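Local structure of GTPase subunit of restriction endonuclease (Thermococcus gammatolerans, 6P0F) at residues Asn3-Tyr17 with Lys63-Lys77. The protein probably recognises modified DNA through a YTH-like N-terminal domain, as part of the GTPase subunit of an McrBC-type restriction endonuclease. Numbering follows the deposited sequence.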
loop_
_atom_site.group_PDB
_atom_site.type_symbol
_atom_site.label_atom_id
_atom_site.label_comp_id
_atom_site.label_asym_id
_atom_site.label_seq_id
_atom_site.Cartn_x
_atom_site.Cartn_y
_atom_site.Cartn_z
ATOM N N ASN A 3 14.772 -1.062 7.493
ATOM C CA ASN A 3 13.359 -1.177 7.169
ATOM C C ASN A 3 13.211 -1.978 5.884
ATOM O O ASN A 3 14.190 -2.408 5.267
ATOM C CB ASN A 3 12.713 0.199 7.040
ATOM C CG ASN A 3 13.626 1.203 6.371
ATOM O OD1 ASN A 3 14.100 0.969 5.263
ATOM N ND2 ASN A 3 13.900 2.323 7.050
ATOM N N GLN A 4 11.962 -2.219 5.515
ATOM C CA GLN A 4 11.626 -3.088 4.409
ATOM C C GLN A 4 10.874 -2.306 3.341
ATOM O O GLN A 4 10.257 -1.279 3.605
ATOM C CB GLN A 4 10.806 -4.274 4.903
ATOM C CG GLN A 4 11.558 -5.108 5.936
ATOM C CD GLN A 4 10.717 -6.147 6.611
ATOM O OE1 GLN A 4 11.104 -7.316 6.682
ATOM N NE2 GLN A 4 9.552 -5.745 7.119
ATOM N N LEU A 5 10.957 -2.810 2.115
ATOM C CA LEU A 5 10.250 -2.253 0.974
ATOM C C LEU A 5 9.364 -3.346 0.397
ATOM O O LEU A 5 9.842 -4.450 0.097
ATOM C CB LEU A 5 11.211 -1.723 -0.086
ATOM C CG LEU A 5 10.632 -1.281 -1.433
ATOM C CD1 LEU A 5 9.639 -0.120 -1.165
ATOM C CD2 LEU A 5 11.739 -0.885 -2.408
ATOM N N PHE A 6 8.067 -3.055 0.271
ATOM C CA PHE A 6 7.092 -3.973 -0.289
ATOM C C PHE A 6 6.473 -3.375 -1.544
ATOM O O PHE A 6 6.425 -2.151 -1.698
ATOM C CB PHE A 6 5.988 -4.282 0.719
ATOM C CG PHE A 6 6.490 -4.905 1.967
ATOM C CD1 PHE A 6 6.738 -6.265 2.022
ATOM C CD2 PHE A 6 6.751 -4.131 3.086
ATOM C CE1 PHE A 6 7.225 -6.854 3.175
ATOM C CE2 PHE A 6 7.220 -4.729 4.254
ATOM C CZ PHE A 6 7.484 -6.102 4.275
ATOM N N ILE A 7 6.030 -4.256 -2.450
ATOM C CA ILE A 7 5.255 -3.873 -3.630
ATOM C C ILE A 7 3.868 -4.482 -3.504
ATOM O O ILE A 7 3.722 -5.692 -3.276
ATOM C CB ILE A 7 5.910 -4.339 -4.940
ATOM C CG1 ILE A 7 7.236 -3.638 -5.155
ATOM C CG2 ILE A 7 4.963 -4.101 -6.125
ATOM C CD1 ILE A 7 8.106 -4.368 -6.169
ATOM N N ILE A 8 2.840 -3.651 -3.641
ATOM C CA ILE A 8 1.463 -4.131 -3.635
ATOM C C ILE A 8 0.831 -3.745 -4.953
ATOM O O ILE A 8 0.788 -2.575 -5.327
ATOM C CB ILE A 8 0.684 -3.584 -2.441
ATOM C CG1 ILE A 8 1.278 -4.152 -1.155
ATOM C CG2 ILE A 8 -0.807 -3.948 -2.557
ATOM C CD1 ILE A 8 0.665 -3.505 0.110
ATOM N N GLY A 9 0.318 -4.762 -5.685
ATOM C CA GLY A 9 -0.211 -4.558 -7.001
ATOM C C GLY A 9 -1.725 -4.375 -6.909
ATOM O O GLY A 9 -2.419 -5.250 -6.409
ATOM N N ILE A 10 -2.188 -3.237 -7.388
ATOM C CA ILE A 10 -3.609 -2.873 -7.350
ATOM C C ILE A 10 -4.143 -3.002 -8.766
ATOM O O ILE A 10 -3.774 -2.218 -9.645
ATOM C CB ILE A 10 -3.808 -1.439 -6.831
ATOM C CG1 ILE A 10 -3.151 -1.219 -5.463
ATOM C CG2 ILE A 10 -5.326 -1.065 -6.837
ATOM C CD1 ILE A 10 -3.733 -2.049 -4.364
ATOM N N GLY A 11 -5.026 -3.978 -9.011
ATOM C CA GLY A 11 -5.514 -4.172 -10.368
ATOM C C GLY A 11 -6.647 -3.228 -10.726
ATOM O O GLY A 11 -7.658 -3.159 -10.018
ATOM N N THR A 12 -6.490 -2.482 -11.813
ATOM C CA THR A 12 -7.548 -1.575 -12.219
ATOM C C THR A 12 -8.753 -2.347 -12.751
ATOM O O THR A 12 -8.654 -3.487 -13.199
ATOM C CB THR A 12 -7.058 -0.597 -13.281
ATOM O OG1 THR A 12 -6.468 -1.320 -14.370
ATOM C CG2 THR A 12 -6.005 0.343 -12.675
ATOM N N GLY A 13 -9.912 -1.696 -12.677
ATOM C CA GLY A 13 -11.139 -2.343 -13.090
ATOM C C GLY A 13 -11.654 -3.406 -12.153
ATOM O O GLY A 13 -12.526 -4.191 -12.545
ATOM N N THR A 14 -11.132 -3.471 -10.937
ATOM C CA THR A 14 -11.550 -4.435 -9.944
ATOM C C THR A 14 -12.003 -3.714 -8.682
ATOM O O THR A 14 -11.754 -2.511 -8.485
ATOM C CB THR A 14 -10.439 -5.435 -9.588
ATOM O OG1 THR A 14 -9.429 -4.804 -8.790
ATOM C CG2 THR A 14 -9.787 -6.021 -10.833
ATOM N N ASP A 15 -12.651 -4.479 -7.805
ATOM C CA ASP A 15 -13.052 -3.932 -6.513
ATOM C C ASP A 15 -11.833 -3.456 -5.723
ATOM O O ASP A 15 -11.944 -2.523 -4.910
ATOM C CB ASP A 15 -13.822 -4.981 -5.717
ATOM C CG ASP A 15 -15.216 -5.250 -6.284
ATOM O OD1 ASP A 15 -15.689 -4.497 -7.168
ATOM O OD2 ASP A 15 -15.851 -6.209 -5.811
ATOM N N GLU A 16 -10.689 -4.105 -5.921
ATOM C CA GLU A 16 -9.448 -3.691 -5.265
ATOM C C GLU A 16 -9.109 -2.240 -5.581
ATOM O O GLU A 16 -8.713 -1.467 -4.679
ATOM C CB GLU A 16 -8.314 -4.618 -5.700
ATOM C CG GLU A 16 -7.033 -4.401 -4.990
ATOM C CD GLU A 16 -6.038 -5.526 -5.279
ATOM O OE1 GLU A 16 -5.758 -5.813 -6.483
ATOM O OE2 GLU A 16 -5.543 -6.118 -4.288
ATOM N N TYR A 17 -9.238 -1.844 -6.851
ATOM C CA TYR A 17 -8.953 -0.460 -7.185
ATOM C C TYR A 17 -9.978 0.460 -6.543
ATOM O O TYR A 17 -9.631 1.532 -6.065
ATOM C CB TYR A 17 -8.927 -0.195 -8.690
ATOM C CG TYR A 17 -8.539 1.233 -8.984
ATOM C CD1 TYR A 17 -7.202 1.629 -8.972
ATOM C CD2 TYR A 17 -9.497 2.224 -9.206
ATOM C CE1 TYR A 17 -6.825 2.936 -9.214
ATOM C CE2 TYR A 17 -9.119 3.546 -9.436
ATOM C CZ TYR A 17 -7.786 3.895 -9.433
ATOM O OH TYR A 17 -7.370 5.188 -9.657
ATOM N N LYS A 63 7.562 -11.791 5.552
ATOM C CA LYS A 63 8.139 -10.667 6.276
ATOM C C LYS A 63 6.976 -9.921 6.922
ATOM O O LYS A 63 5.950 -9.701 6.279
ATOM C CB LYS A 63 8.946 -9.788 5.329
ATOM C CG LYS A 63 10.110 -10.572 4.679
ATOM C CD LYS A 63 11.158 -10.908 5.737
ATOM C CE LYS A 63 12.451 -11.430 5.135
ATOM N NZ LYS A 63 13.517 -11.526 6.175
ATOM N N LYS A 64 7.098 -9.633 8.211
ATOM C CA LYS A 64 6.079 -8.867 8.910
ATOM C C LYS A 64 6.187 -7.409 8.479
ATOM O O LYS A 64 7.283 -6.862 8.358
ATOM C CB LYS A 64 6.276 -9.018 10.418
ATOM C CG LYS A 64 5.292 -8.273 11.281
ATOM C CD LYS A 64 5.559 -8.576 12.761
ATOM C CE LYS A 64 4.854 -7.582 13.677
ATOM N NZ LYS A 64 5.092 -7.878 15.120
ATOM N N ILE A 65 5.045 -6.789 8.210
ATOM C CA ILE A 65 5.008 -5.392 7.803
ATOM C C ILE A 65 5.036 -4.545 9.065
ATOM O O ILE A 65 4.185 -4.717 9.952
ATOM C CB ILE A 65 3.754 -5.091 6.972
ATOM C CG1 ILE A 65 3.740 -5.958 5.713
ATOM C CG2 ILE A 65 3.681 -3.610 6.616
ATOM C CD1 ILE A 65 2.462 -5.817 4.928
ATOM N N ASP A 66 5.990 -3.628 9.135
ATOM C CA ASP A 66 6.233 -2.814 10.317
ATOM C C ASP A 66 6.056 -1.332 10.015
ATOM O O ASP A 66 6.294 -0.882 8.892
ATOM C CB ASP A 66 7.675 -3.016 10.833
ATOM C CG ASP A 66 7.973 -4.458 11.233
ATOM O OD1 ASP A 66 7.111 -5.093 11.873
ATOM O OD2 ASP A 66 9.081 -4.952 10.914
ATOM N N LYS A 67 5.735 -0.540 11.036
ATOM C CA LYS A 67 5.794 0.899 10.823
ATOM C C LYS A 67 7.214 1.317 10.452
ATOM O O LYS A 67 8.213 0.685 10.841
ATOM C CB LYS A 67 5.266 1.656 12.038
ATOM C CG LYS A 67 5.979 1.385 13.312
ATOM C CD LYS A 67 5.346 2.201 14.456
ATOM C CE LYS A 67 6.144 1.915 15.708
ATOM N NZ LYS A 67 5.639 2.693 16.847
ATOM N N GLY A 68 7.296 2.298 9.560
ATOM C CA GLY A 68 8.548 2.719 8.981
ATOM C C GLY A 68 8.900 2.046 7.673
ATOM O O GLY A 68 9.761 2.556 6.946
ATOM N N ASP A 69 8.256 0.920 7.369
ATOM C CA ASP A 69 8.440 0.238 6.098
ATOM C C ASP A 69 7.809 1.068 4.975
ATOM O O ASP A 69 6.899 1.883 5.187
ATOM C CB ASP A 69 7.839 -1.154 6.156
ATOM C CG ASP A 69 8.648 -2.119 7.026
ATOM O OD1 ASP A 69 9.791 -1.735 7.431
ATOM O OD2 ASP A 69 8.138 -3.238 7.270
HETATM N N MSE A 70 8.288 0.840 3.767
HETATM C CA MSE A 70 7.880 1.592 2.594
HETATM C C MSE A 70 7.089 0.663 1.676
HETATM O O MSE A 70 7.392 -0.525 1.556
HETATM C CB MSE A 70 9.103 2.158 1.895
HETATM C CG MSE A 70 9.647 3.290 2.677
HETATM SE SE MSE A 70 11.404 3.692 2.032
HETATM C CE MSE A 70 11.108 3.527 0.154
ATOM N N VAL A 71 6.083 1.231 1.005
ATOM C CA VAL A 71 5.216 0.475 0.103
ATOM C C VAL A 71 5.177 1.184 -1.244
ATOM O O VAL A 71 4.855 2.378 -1.320
ATOM C CB VAL A 71 3.796 0.323 0.668
ATOM C CG1 VAL A 71 2.938 -0.395 -0.372
ATOM C CG2 VAL A 71 3.784 -0.436 1.993
ATOM N N LEU A 72 5.498 0.448 -2.307
ATOM C CA LEU A 72 5.246 0.880 -3.677
ATOM C C LEU A 72 3.927 0.239 -4.092
ATOM O O LEU A 72 3.831 -0.987 -4.159
ATOM C CB LEU A 72 6.355 0.435 -4.628
ATOM C CG LEU A 72 7.660 1.218 -4.461
ATOM C CD1 LEU A 72 8.777 0.379 -5.075
ATOM C CD2 LEU A 72 7.603 2.599 -5.058
ATOM N N PHE A 73 2.901 1.051 -4.295
ATOM C CA PHE A 73 1.644 0.573 -4.865
ATOM C C PHE A 73 1.781 0.669 -6.378
ATOM O O PHE A 73 1.893 1.767 -6.936
ATOM C CB PHE A 73 0.464 1.413 -4.381
ATOM C CG PHE A 73 0.102 1.214 -2.958
ATOM C CD1 PHE A 73 -0.634 0.130 -2.532
ATOM C CD2 PHE A 73 0.476 2.170 -2.025
ATOM C CE1 PHE A 73 -0.988 -0.007 -1.200
ATOM C CE2 PHE A 73 0.116 2.036 -0.680
ATOM C CZ PHE A 73 -0.611 0.959 -0.277
ATOM N N TYR A 74 1.794 -0.479 -7.053
ATOM C CA TYR A 74 1.732 -0.538 -8.500
ATOM C C TYR A 74 0.264 -0.564 -8.910
ATOM O O TYR A 74 -0.494 -1.347 -8.357
ATOM C CB TYR A 74 2.411 -1.818 -8.987
ATOM C CG TYR A 74 3.916 -1.873 -9.010
ATOM C CD1 TYR A 74 4.698 -0.931 -8.357
ATOM C CD2 TYR A 74 4.552 -2.890 -9.699
ATOM C CE1 TYR A 74 6.083 -1.004 -8.394
ATOM C CE2 TYR A 74 5.940 -2.971 -9.752
ATOM C CZ TYR A 74 6.691 -2.040 -9.086
ATOM O OH TYR A 74 8.070 -2.116 -9.145
ATOM N N VAL A 75 -0.130 0.276 -9.864
ATOM C CA VAL A 75 -1.529 0.372 -10.279
ATOM C C VAL A 75 -1.600 0.137 -11.783
ATOM O O VAL A 75 -0.988 0.875 -12.564
ATOM C CB VAL A 75 -2.132 1.732 -9.903
ATOM C CG1 VAL A 75 -3.605 1.795 -10.332
ATOM C CG2 VAL A 75 -1.974 1.990 -8.399
ATOM N N GLY A 76 -2.375 -0.857 -12.200
ATOM C CA GLY A 76 -2.452 -1.176 -13.612
ATOM C C GLY A 76 -3.382 -2.353 -13.827
ATOM O O GLY A 76 -3.926 -2.914 -12.878
ATOM N N LYS A 77 -3.499 -2.748 -15.095
ATOM C CA LYS A 77 -4.403 -3.824 -15.518
ATOM C C LYS A 77 -3.690 -5.165 -15.362
ATOM O O LYS A 77 -2.716 -5.458 -16.073
ATOM C CB LYS A 77 -4.845 -3.560 -16.954
ATOM C CG LYS A 77 -5.548 -4.697 -17.650
ATOM C CD LYS A 77 -6.893 -4.971 -17.039
ATOM C CE LYS A 77 -7.650 -5.956 -17.944
ATOM N NZ LYS A 77 -8.774 -5.301 -18.695
#
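Backbone hydrogen bonds pair strand 5-11 with strand 70-76 in parallel, from M70 N to Q4 O (2.9 Å) through to T12 N on G76 O. At the Q4 end the D69 carboxylate adds side-chain bonds to the backbone pairing. D69 OD1 accepts from Q4 N, which approaches from above the carboxylate plane, while OD2 accepts from Q4 NE2 (2.9 Å) on its syn side but tilted 35° out of that plane, and from D66 N at the opposite face. Q4 NE2 gives its second N-H to K64 O at 2.8 Å, both acceptors lying in the amide plane. With an alanine here instead of D69, Q4 N and D66 N would probably lose these acceptors and the Q4 amide would be freer to turn. The pair lies inside the mixed sheet of this YTH-like domain, between strand 155-158 beside 5-11 and strand 91-102 beside 70-76. On one face, I7 CG2, anti to the backbone N, sits over the centre of the Y74 ring, a CH-pi contact 3.6 Å from the centroid; Y74 OH is hydrogen-bonded to N142 OD1. L5 CD1 meets L72 CD1 there, and L5 and M70 also touch helix 160-174. On the other, I65 CG1 covers the rim of one F6 ring face, D69 OD2 lies at that ring's edge, and I8 CB packs against F73 CD1 at 3.9 Å.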